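Local coordinates for Mll8193 protein (Mesorhizobium loti, PDB 3FH1), which is of unknown function but has the NTF2-like fold of the SnoaL-like family, whose cone-shaped domains often enclose a ligand pocket, at residues G90-R98 / R108-Q116. Residues are numbered along the deposited sequence; the frame is centred on the assembly and turned at random.
Sequences GDRATIRWR and RGVNLMRVQ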
ATOM      1  N   GLY A  90       2.761  14.738   2.979  1.00 22.23           N
ATOM      2  CA  GLY A  90       3.272  15.016   4.294  1.00 21.08           C
ATOM      3  C   GLY A  90       4.504  14.189   4.519  1.00 22.85           C
ATOM      4  O   GLY A  90       5.415  14.210   3.693  1.00 22.39           O
ATOM      5  N   ASP A  91       4.532  13.446   5.627  1.00 21.97           N
ATOM      6  CA  ASP A  91       5.689  12.606   6.004  1.00 20.41           C
ATOM      7  C   ASP A  91       5.480  11.146   5.517  1.00 20.65           C
ATOM      8  O   ASP A  91       6.236  10.218   5.875  1.00 23.93           O
ATOM      9  CB  ASP A  91       5.819  12.603   7.527  1.00 21.96           C
ATOM     10  CG  ASP A  91       6.309  13.877   8.077  1.00 29.10           C
ATOM     11  OD1 ASP A  91       7.188  14.521   7.441  1.00 30.32           O
ATOM     12  OD2 ASP A  91       5.824  14.209   9.189  1.00 34.04           O
ATOM     13  N   ARG A  92       4.509  10.915   4.636  1.00 21.12           N
ATOM     14  CA  ARG A  92       4.230   9.569   4.130  1.00 20.79           C
ATOM     15  C   ARG A  92       4.308   9.445   2.637  1.00 21.24           C
ATOM     16  O   ARG A  92       4.155  10.432   1.923  1.00 22.00           O
ATOM     17  CB  ARG A  92       2.827   9.144   4.581  1.00 22.30           C
ATOM     18  CG  ARG A  92       2.780   9.061   6.114  1.00 26.35           C
ATOM     19  CD  ARG A  92       1.720   8.177   6.522  1.00 30.57           C
ATOM     20  NE  ARG A  92       1.532   8.206   7.944  1.00 34.76           N
ATOM     21  CZ  ARG A  92       0.831   7.271   8.555  1.00 32.61           C
ATOM     22  NH1 ARG A  92       0.310   6.272   7.859  1.00 38.78           N
ATOM     23  NH2 ARG A  92       0.629   7.372   9.851  1.00 43.82           N
ATOM     24  N   ALA A  93       4.553   8.244   2.146  1.00 20.50           N
ATOM     25  CA  ALA A  93       4.549   8.012   0.740  1.00 21.43           C
ATOM     26  C   ALA A  93       4.164   6.610   0.449  1.00 21.57           C
ATOM     27  O   ALA A  93       4.282   5.714   1.281  1.00 23.34           O
ATOM     28  CB  ALA A  93       5.924   8.247   0.168  1.00 21.86           C
ATOM     29  N   THR A  94       3.633   6.427  -0.747  1.00 20.53           N
ATOM     30  CA  THR A  94       3.452   5.059  -1.268  1.00 20.70           C
ATOM     31  C   THR A  94       4.288   4.917  -2.554  1.00 21.89           C
ATOM     32  O   THR A  94       4.403   5.861  -3.324  1.00 23.64           O
ATOM     33  CB  THR A  94       1.954   4.692  -1.562  1.00 23.60           C
ATOM     34  OG1 THR A  94       1.400   5.562  -2.577  1.00 24.93           O
ATOM     35  CG2 THR A  94       1.144   4.725  -0.314  1.00 23.22           C
ATOM     36  N   ILE A  95       4.922   3.772  -2.723  1.00 20.00           N
ATOM     37  CA  ILE A  95       5.716   3.515  -3.935  1.00 20.69           C
ATOM     38  C   ILE A  95       5.243   2.212  -4.485  1.00 20.30           C
ATOM     39  O   ILE A  95       5.448   1.153  -3.857  1.00 19.87           O
ATOM     40  CB  ILE A  95       7.241   3.394  -3.672  1.00 21.18           C
ATOM     41  CG1 ILE A  95       7.756   4.612  -2.862  1.00 21.54           C
ATOM     42  CG2 ILE A  95       7.956   3.216  -4.975  1.00 22.65           C
ATOM     43  CD1 ILE A  95       9.171   4.371  -2.246  1.00 23.50           C
ATOM     44  N   ARG A  96       4.518   2.292  -5.609  1.00 20.89           N
ATOM     45  CA  ARG A  96       4.132   1.073  -6.342  1.00 20.24           C
ATOM     46  C   ARG A  96       5.223   0.716  -7.315  1.00 21.27           C
ATOM     47  O   ARG A  96       5.783   1.570  -8.002  1.00 20.93           O
ATOM     48  CB  ARG A  96       2.784   1.221  -7.062  1.00 20.97           C
ATOM     49  CG  ARG A  96       1.570   1.131  -6.141  1.00 25.15           C
ATOM     50  CD  ARG A  96       0.319   1.111  -7.007  1.00 25.65           C
ATOM     51  NE  ARG A  96      -0.012   2.329  -7.750  1.00 24.74           N
ATOM     52  CZ  ARG A  96      -0.074   2.426  -9.083  1.00 24.59           C
ATOM     53  NH1 ARG A  96       0.358   1.471  -9.866  1.00 23.47           N
ATOM     54  NH2 ARG A  96      -0.543   3.532  -9.657  1.00 23.34           N
ATOM     55  N   TRP A  97       5.496  -0.582  -7.406  1.00 21.54           N
ATOM     56  CA  TRP A  97       6.567  -1.142  -8.201  1.00 21.00           C
ATOM     57  C   TRP A  97       6.271  -2.502  -8.780  1.00 19.84           C
ATOM     58  O   TRP A  97       5.333  -3.180  -8.389  1.00 20.27           O
ATOM     59  CB  TRP A  97       7.872  -1.193  -7.364  1.00 20.47           C
ATOM     60  CG  TRP A  97       7.727  -1.767  -5.994  1.00 21.95           C
ATOM     61  CD1 TRP A  97       7.735  -1.047  -4.832  1.00 21.01           C
ATOM     62  CD2 TRP A  97       7.665  -3.154  -5.596  1.00 20.81           C
ATOM     63  NE1 TRP A  97       7.611  -1.868  -3.752  1.00 22.84           N
ATOM     64  CE2 TRP A  97       7.584  -3.164  -4.182  1.00 20.35           C
ATOM     65  CE3 TRP A  97       7.648  -4.369  -6.273  1.00 22.38           C
ATOM     66  CZ2 TRP A  97       7.480  -4.353  -3.452  1.00 20.78           C
ATOM     67  CZ3 TRP A  97       7.537  -5.531  -5.546  1.00 22.53           C
ATOM     68  CH2 TRP A  97       7.483  -5.516  -4.173  1.00 21.92           C
ATOM     69  N   ARG A  98       7.087  -2.887  -9.762  1.00 20.01           N
ATOM     70  CA  ARG A  98       7.146  -4.233 -10.298  1.00 19.96           C
ATOM     71  C   ARG A  98       8.583  -4.716 -10.108  1.00 20.99           C
ATOM     72  O   ARG A  98       9.538  -4.051 -10.548  1.00 21.84           O
ATOM     73  CB  ARG A  98       6.769  -4.273 -11.770  1.00 22.31           C
ATOM     74  CG  ARG A  98       6.922  -5.677 -12.327  1.00 21.95           C
ATOM     75  CD  ARG A  98       6.512  -5.788 -13.767  1.00 24.40           C
ATOM     76  NE  ARG A  98       5.155  -5.350 -14.077  1.00 23.59           N
ATOM     77  CZ  ARG A  98       4.122  -6.182 -14.086  1.00 22.39           C
ATOM     78  NH1 ARG A  98       4.289  -7.465 -13.785  1.00 23.99           N
ATOM     79  NH2 ARG A  98       2.922  -5.744 -14.417  1.00 25.12           N
ATOM     80  N   ARG A 108       4.117  -7.567  -8.931  1.00 19.13           N
ATOM     81  CA  ARG A 108       3.806  -6.206  -8.511  1.00 19.74           C
ATOM     82  C   ARG A 108       3.699  -6.099  -7.006  1.00 21.66           C
ATOM     83  O   ARG A 108       3.251  -7.024  -6.321  1.00 21.85           O
ATOM     84  CB  ARG A 108       2.530  -5.730  -9.180  1.00 19.53           C
ATOM     85  CG  ARG A 108       2.502  -5.748 -10.680  1.00 19.72           C
ATOM     86  CD  ARG A 108       1.164  -5.289 -11.207  1.00 22.62           C
ATOM     87  NE  ARG A 108       0.919  -3.864 -11.008  1.00 20.09           N
ATOM     88  CZ  ARG A 108      -0.295  -3.339 -10.858  1.00 22.55           C
ATOM     89  NH1 ARG A 108      -1.363  -4.094 -10.908  1.00 20.88           N
ATOM     90  NH2 ARG A 108      -0.435  -2.039 -10.687  1.00 23.58           N
ATOM     91  N   GLY A 109       4.056  -4.926  -6.493  1.00 20.42           N
ATOM     92  CA  GLY A 109       4.031  -4.652  -5.046  1.00 21.45           C
ATOM     93  C   GLY A 109       3.967  -3.198  -4.728  1.00 18.64           C
ATOM     94  O   GLY A 109       3.872  -2.327  -5.612  1.00 18.44           O
ATOM     95  N   VAL A 110       4.011  -2.912  -3.439  1.00 19.73           N
ATOM     96  CA  VAL A 110       3.927  -1.564  -2.962  1.00 19.91           C
ATOM     97  C   VAL A 110       4.667  -1.467  -1.633  1.00 21.06           C
ATOM     98  O   VAL A 110       4.697  -2.431  -0.825  1.00 20.99           O
ATOM     99  CB  VAL A 110       2.434  -1.112  -2.746  1.00 19.95           C
ATOM    100  CG1 VAL A 110       1.730  -1.956  -1.667  1.00 22.01           C
ATOM    101  CG2 VAL A 110       2.363   0.427  -2.520  1.00 21.43           C
ATOM    102  N   ASN A 111       5.288  -0.306  -1.426  1.00 21.17           N
ATOM    103  CA  ASN A 111       5.850   0.052  -0.139  1.00 18.80           C
ATOM    104  C   ASN A 111       5.051   1.243   0.447  1.00 21.68           C
ATOM    105  O   ASN A 111       4.749   2.233  -0.261  1.00 23.42           O
ATOM    106  CB  ASN A 111       7.277   0.604  -0.234  1.00 22.19           C
ATOM    107  CG  ASN A 111       8.311  -0.440  -0.490  1.00 26.85           C
ATOM    108  OD1 ASN A 111       8.032  -1.538  -0.909  1.00 25.67           O
ATOM    109  ND2 ASN A 111       9.570  -0.095  -0.174  1.00 34.79           N
ATOM    110  N   LEU A 112       4.685   1.136   1.728  0.50 21.20           N
ATOM    111  CA  LEU A 112       4.169   2.254   2.493  0.50 18.93           C
ATOM    112  C   LEU A 112       5.288   2.781   3.377  0.50 20.82           C
ATOM    113  O   LEU A 112       5.813   2.094   4.264  0.50 22.61           O
ATOM    114  CB  LEU A 112       3.003   1.867   3.393  0.50 20.21           C
ATOM    115  CG  LEU A 112       1.612   1.973   2.786  0.50 18.77           C
ATOM    116  CD1 LEU A 112       1.504   1.015   1.552  0.50 21.82           C
ATOM    117  CD2 LEU A 112       0.527   1.687   3.863  0.50 16.18           C
HETATM  118  N   MSE A 113       5.594   4.043   3.165  1.00 20.04           N
HETATM  119  CA  MSE A 113       6.784   4.659   3.770  1.00 21.39           C
HETATM  120  C   MSE A 113       6.436   5.773   4.662  1.00 23.01           C
HETATM  121  O   MSE A 113       5.527   6.542   4.365  1.00 22.82           O
HETATM  122  CB  MSE A 113       7.715   5.207   2.657  1.00 21.66           C
HETATM  123  CG  MSE A 113       8.069   4.224   1.563  1.00 19.53           C
HETATM  124 SE   MSE A 113       9.306   2.871   2.080  0.75 20.11          SE
HETATM  125  CE  MSE A 113      10.877   3.986   2.123  1.00 21.49           C
ATOM    126  N   ARG A 114       7.182   5.899   5.764  1.00 19.91           N
ATOM    127  CA  ARG A 114       6.955   6.976   6.697  1.00 19.92           C
ATOM    128  C   ARG A 114       8.293   7.562   7.169  1.00 20.77           C
ATOM    129  O   ARG A 114       9.240   6.791   7.445  1.00 22.33           O
ATOM    130  CB  ARG A 114       6.113   6.530   7.874  1.00 22.13           C
ATOM    131  CG  ARG A 114       5.767   7.683   8.825  1.00 26.01           C
ATOM    132  CD  ARG A 114       4.727   7.333   9.867  1.00 28.41           C
ATOM    133  NE  ARG A 114       5.113   6.223  10.713  1.00 30.43           N
ATOM    134  CZ  ARG A 114       5.831   6.342  11.814  1.00 32.55           C
ATOM    135  NH1 ARG A 114       6.243   7.528  12.224  1.00 30.74           N
ATOM    136  NH2 ARG A 114       6.126   5.254  12.519  1.00 41.19           N
ATOM    137  N   VAL A 115       8.376   8.887   7.166  0.50 21.71           N
ATOM    138  CA  VAL A 115       9.583   9.584   7.589  0.50 20.03           C
ATOM    139  C   VAL A 115       9.351  10.418   8.802  0.50 22.36           C
ATOM    140  O   VAL A 115       8.261  10.967   8.998  0.50 18.12           O
ATOM    141  CB  VAL A 115      10.102  10.490   6.489  0.50 22.09           C
ATOM    142  CG1 VAL A 115      10.529   9.606   5.284  0.50 15.16           C
ATOM    143  CG2 VAL A 115       9.035  11.528   6.121  0.50 20.41           C
ATOM    144  N   GLN A 116      10.405  10.548   9.613  1.00 20.73           N
ATOM    145  CA  GLN A 116      10.344  11.365  10.818  1.00 23.59           C
ATOM    146  C   GLN A 116      11.734  11.973  10.945  1.00 21.77           C
ATOM    147  O   GLN A 116      12.735  11.273  10.752  1.00 21.24           O
ATOM    148  CB  GLN A 116      10.032  10.503  12.010  1.00 25.64           C
ATOM    149  CG  GLN A 116       9.979  11.238  13.286  1.00 33.07           C
ATOM    150  CD  GLN A 116       9.536  10.332  14.401  1.00 37.94           C
ATOM    151  OE1 GLN A 116      10.311  10.009  15.291  1.00 49.36           O
ATOM    152  NE2 GLN A 116       8.310   9.847  14.302  1.00 46.73           N
TER
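Trp97 lies flat over the backbone of Gly109. The CA of Gly109 sits 3.5 Å from the centroid of the six-membered ring of Trp97, 8° off the ring normal, a CH-pi contact. Gly109 has no side chain, so the ring lies directly on its backbone. The first torsion of Trp97 (chi1 48°) sets CG between its backbone N and carbonyl carbon and folds the indole across the neighbouring strand. The ring edge then reaches Asn111: Trp97 NE1 donates to Asn111 OD1 at 2.9 Å. The oxygen is near the ring plane, but the donor stands well above the amide plane, and the two planes are almost perpendicular. The other amide atom, Asn111 ND2, makes a weak hydrogen bond to an unidentified bound ligand. An alanine in place of Trp97 would probably uncover Gly109 and leave Asn111 OD1 without its indole donor and the amide with less to hold its rotation.

Strands 92-98 and 108-116 form an antiparallel beta hairpin at the middle of the curved NTF2-like sheet. Pairs Ala93-Met113, Ile95-Asn111 and Trp97-Gly109 are doubly hydrogen-bonded. On this same face Ile95 CD1 meets selenomethionine Met113 CG at 4.0 Å, and Ala93 and Ile95 also touch helix 16-31.

On the other face Thr94, Val110 and Leu112 are buried and pack on the second subunit. Thr94 CG2 and Leu112 CD1 are 4.2 Å apart. The looser side is that of the partly exposed arginines, which touch each other at few points and are held mostly by carboxylates outside the hairpin. Arg96 NH1 lies at the edge of the Arg108 guanidinium, 3.7 Å from Arg108 NH2, with the planes perpendicular. Glu84 forms salt bridges with both and probably offsets their like charge. The Arg98 guanidinium rests one face on Arg108 CG, while its NH2 pairs with Asp56 of the second subunit.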